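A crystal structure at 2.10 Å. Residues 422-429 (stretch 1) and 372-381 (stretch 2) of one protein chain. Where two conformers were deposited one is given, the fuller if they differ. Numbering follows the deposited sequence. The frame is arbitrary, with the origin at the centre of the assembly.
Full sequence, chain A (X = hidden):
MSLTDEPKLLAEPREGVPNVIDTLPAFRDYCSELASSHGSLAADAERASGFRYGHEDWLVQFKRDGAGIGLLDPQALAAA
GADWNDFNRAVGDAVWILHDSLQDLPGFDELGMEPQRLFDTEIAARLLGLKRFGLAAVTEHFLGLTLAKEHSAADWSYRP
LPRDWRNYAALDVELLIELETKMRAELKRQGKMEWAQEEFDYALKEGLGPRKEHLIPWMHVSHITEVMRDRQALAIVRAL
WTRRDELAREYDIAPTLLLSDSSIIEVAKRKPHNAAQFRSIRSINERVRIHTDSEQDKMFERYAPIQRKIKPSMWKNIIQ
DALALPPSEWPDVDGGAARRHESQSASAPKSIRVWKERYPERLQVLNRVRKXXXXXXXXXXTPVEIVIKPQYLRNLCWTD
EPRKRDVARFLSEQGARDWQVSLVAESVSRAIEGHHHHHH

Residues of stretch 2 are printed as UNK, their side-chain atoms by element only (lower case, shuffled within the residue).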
# COMPACT_ATOMS: atom_id res chain seq x y z
N SER A 422 -19.87 -2.67 19.00
CA SER A 422 -20.44 -3.52 20.04
C SER A 422 -19.50 -3.83 21.20
O SER A 422 -19.93 -3.93 22.34
CB SER A 422 -20.93 -4.82 19.43
OG SER A 422 -21.98 -4.56 18.50
N LEU A 423 -18.21 -3.98 20.90
CA LEU A 423 -17.20 -4.26 21.91
C LEU A 423 -16.81 -3.01 22.71
O LEU A 423 -16.51 -3.09 23.89
CB LEU A 423 -15.95 -4.86 21.26
CG LEU A 423 -14.84 -5.44 22.14
CD1 LEU A 423 -15.35 -6.61 23.00
CD2 LEU A 423 -13.67 -5.86 21.28
N VAL A 424 -16.85 -1.86 22.06
CA VAL A 424 -16.15 -0.69 22.59
C VAL A 424 -17.07 0.43 23.10
O VAL A 424 -16.80 1.00 24.15
CB VAL A 424 -15.07 -0.21 21.55
CG1 VAL A 424 -15.04 1.30 21.33
CG2 VAL A 424 -13.70 -0.78 21.89
N ALA A 425 -18.15 0.69 22.38
CA ALA A 425 -18.88 1.96 22.49
C ALA A 425 -19.44 2.31 23.88
O ALA A 425 -19.36 3.46 24.30
CB ALA A 425 -19.98 2.04 21.46
N GLU A 426 -19.95 1.31 24.59
CA GLU A 426 -20.54 1.55 25.91
C GLU A 426 -19.48 1.91 26.94
O GLU A 426 -19.67 2.85 27.73
CB GLU A 426 -21.35 0.33 26.39
CG GLU A 426 -22.26 0.66 27.58
CD GLU A 426 -23.00 -0.54 28.14
OE1 GLU A 426 -23.59 -0.43 29.22
OE2 GLU A 426 -22.98 -1.60 27.50
N SER A 427 -18.37 1.17 26.92
CA SER A 427 -17.27 1.44 27.84
C SER A 427 -16.64 2.80 27.54
O SER A 427 -16.20 3.49 28.44
CB SER A 427 -16.22 0.33 27.78
OG SER A 427 -16.64 -0.80 28.52
N VAL A 428 -16.61 3.18 26.26
CA VAL A 428 -16.08 4.48 25.85
C VAL A 428 -17.02 5.59 26.34
O VAL A 428 -16.57 6.57 26.94
CB VAL A 428 -15.83 4.54 24.32
CG1 VAL A 428 -15.64 5.96 23.82
CG2 VAL A 428 -14.60 3.71 23.96
N SER A 429 -18.32 5.39 26.11
CA SER A 429 -19.38 6.27 26.62
C SER A 429 -19.27 6.51 28.13
O SER A 429 -19.38 7.64 28.60
CB SER A 429 -20.75 5.67 26.29
OG SER A 429 -21.67 6.66 25.91
N UNK A 372 -9.61 3.07 28.38
CA UNK A 372 -10.77 2.18 28.32
C UNK A 372 -10.62 1.22 27.14
O UNK A 372 -10.87 0.02 27.27
c UNK A 372 -12.05 3.00 28.21
N UNK A 373 -10.16 1.75 26.01
CA UNK A 373 -9.92 0.94 24.82
C UNK A 373 -8.71 0.01 25.03
O UNK A 373 -8.75 -1.15 24.62
c UNK A 373 -9.81 1.83 23.56
c UNK A 373 -9.43 1.03 22.33
c UNK A 373 -11.14 2.53 23.31
N UNK A 374 -7.67 0.49 25.72
CA UNK A 374 -6.50 -0.33 26.09
C UNK A 374 -6.87 -1.49 27.01
O UNK A 374 -6.34 -2.60 26.88
c UNK A 374 -5.40 0.50 26.74
o UNK A 374 -4.85 1.43 25.82
N UNK A 375 -7.77 -1.23 27.95
CA UNK A 375 -8.24 -2.27 28.86
C UNK A 375 -8.95 -3.39 28.09
O UNK A 375 -8.73 -4.57 28.38
c UNK A 375 -9.42 -2.63 31.10
o UNK A 375 -7.37 -2.47 32.32
c UNK A 375 -9.13 -1.68 29.95
n UNK A 375 -7.95 -4.51 31.57
c UNK A 375 -8.15 -3.20 31.72
N UNK A 376 -9.75 -3.02 27.09
CA UNK A 376 -10.47 -4.00 26.25
C UNK A 376 -9.48 -4.80 25.38
O UNK A 376 -9.64 -6.02 25.22
c UNK A 376 -11.56 -3.31 25.38
c UNK A 376 -12.16 -4.30 24.39
c UNK A 376 -12.65 -2.70 26.28
c UNK A 376 -13.69 -1.84 25.58
N UNK A 377 -8.47 -4.11 24.87
CA UNK A 377 -7.37 -4.70 24.12
C UNK A 377 -6.70 -5.83 24.91
O UNK A 377 -6.52 -6.91 24.37
c UNK A 377 -6.36 -3.64 23.76
N UNK A 378 -6.35 -5.56 26.17
CA UNK A 378 -5.81 -6.55 27.10
C UNK A 378 -6.75 -7.73 27.34
O UNK A 378 -6.35 -8.88 27.15
o UNK A 378 -2.77 -6.12 30.63
c UNK A 378 -4.08 -5.60 28.71
o UNK A 378 -4.56 -4.88 30.94
c UNK A 378 -5.52 -5.91 28.45
c UNK A 378 -3.78 -5.52 30.20
N UNK A 379 -7.98 -7.44 27.75
CA UNK A 379 -8.96 -8.47 28.12
C UNK A 379 -9.36 -9.39 26.97
O UNK A 379 -9.79 -10.52 27.20
o UNK A 379 -10.75 -6.19 30.37
c UNK A 379 -9.91 -7.03 29.99
o UNK A 379 -8.83 -7.23 30.61
c UNK A 379 -10.21 -7.83 28.73
N UNK A 380 -9.22 -8.91 25.74
CA UNK A 380 -9.48 -9.73 24.55
C UNK A 380 -8.21 -10.17 23.82
O UNK A 380 -8.29 -10.94 22.86
c UNK A 380 -10.41 -8.99 23.54
o UNK A 380 -9.70 -7.89 22.95
c UNK A 380 -11.69 -8.49 24.23
N UNK A 381 -7.05 -9.70 24.28
CA UNK A 381 -5.74 -9.98 23.65
C UNK A 381 -5.71 -9.65 22.15
O UNK A 381 -5.35 -10.48 21.31
c UNK A 381 -5.27 -11.41 23.97
n UNK A 381 -5.49 -12.32 27.07
c UNK A 381 -4.51 -12.65 26.03
n UNK A 381 -6.16 -11.52 29.13
n UNK A 381 -3.93 -11.49 28.56
c UNK A 381 -5.19 -11.78 28.25
c UNK A 381 -4.26 -11.46 25.11

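Position 372 carries a single side-chain carbon, directed toward stretch 1, where this CB lies 4.2 Å from the backbone O of Ser 427. One carbon and nothing beyond it is alanine, Ala 372, and its CA comes within 6.3 Å of the CA of Val 428.

At position 373 one carbon bears two more. One tip lies 3.7 Å from CG2 of Val 428 and 4.4 Å from CG2 of Val 424. Three carbons branched at the first make Val 373, in the t rotamer, and the tip in question is its CG2.

Position 374 has one carbon followed by one oxygen and lies out of reach of stretch 1; this is Ser 374. Position 375, also out of reach, has three carbons, the third carrying an oxygen and a nitrogen. The terminal amide identifies Gln 375.

Position 376 has four carbons, forked at the first, with one arm two carbons long. The end of that arm lies 3.5 Å from O of Leu 423, 3.8 Å from CG2 of Val 424 and 4.0 Å from CB of Ser 427, while the short arm comes to 3.7 Å from CG of Leu 423. The pattern is isoleucine, Ile 376, and these two tips are its CD1 and CG2.

Position 377 is a lone carbon turned away from stretch 1, hence Ala 377. Position 378, out of reach, has three carbons ending in two oxygens, the carboxylate of Glu 378. At position 379 two carbons end in two oxygens, giving Asp 379; its OD2 accepts a hydrogen bond from NE2 of Gln 375 at 3.0 Å, one turn back.

Position 380 has one carbon carrying an oxygen and a carbon, the latter 4.3 Å from CD1 of Leu 423. This is Thr 380, whose OG1 donates to O of Ile 376 at 2.9 Å. Position 381 has three carbons, a nitrogen, then a carbon bearing two more nitrogens: Arg 381. Its positive phi marks a Schellman motif, and its side chain does not reach stretch 1.

The two helices run at 140° between their N-to-C directions, with axes approaching to 9.8 Å. No hydrogen bond crosses between them; the 330 Å² buried rests on packing alone. Ile 376 contributes the largest covered area, spanning Leu 423, Val 424 and Ser 427, while Val 373 meets Val 424 and Val 428. The small side chain of Ala 372 accompanies the close backbone approach near Val 428.

Stretch 2 372-381: AVSQIAEDTR
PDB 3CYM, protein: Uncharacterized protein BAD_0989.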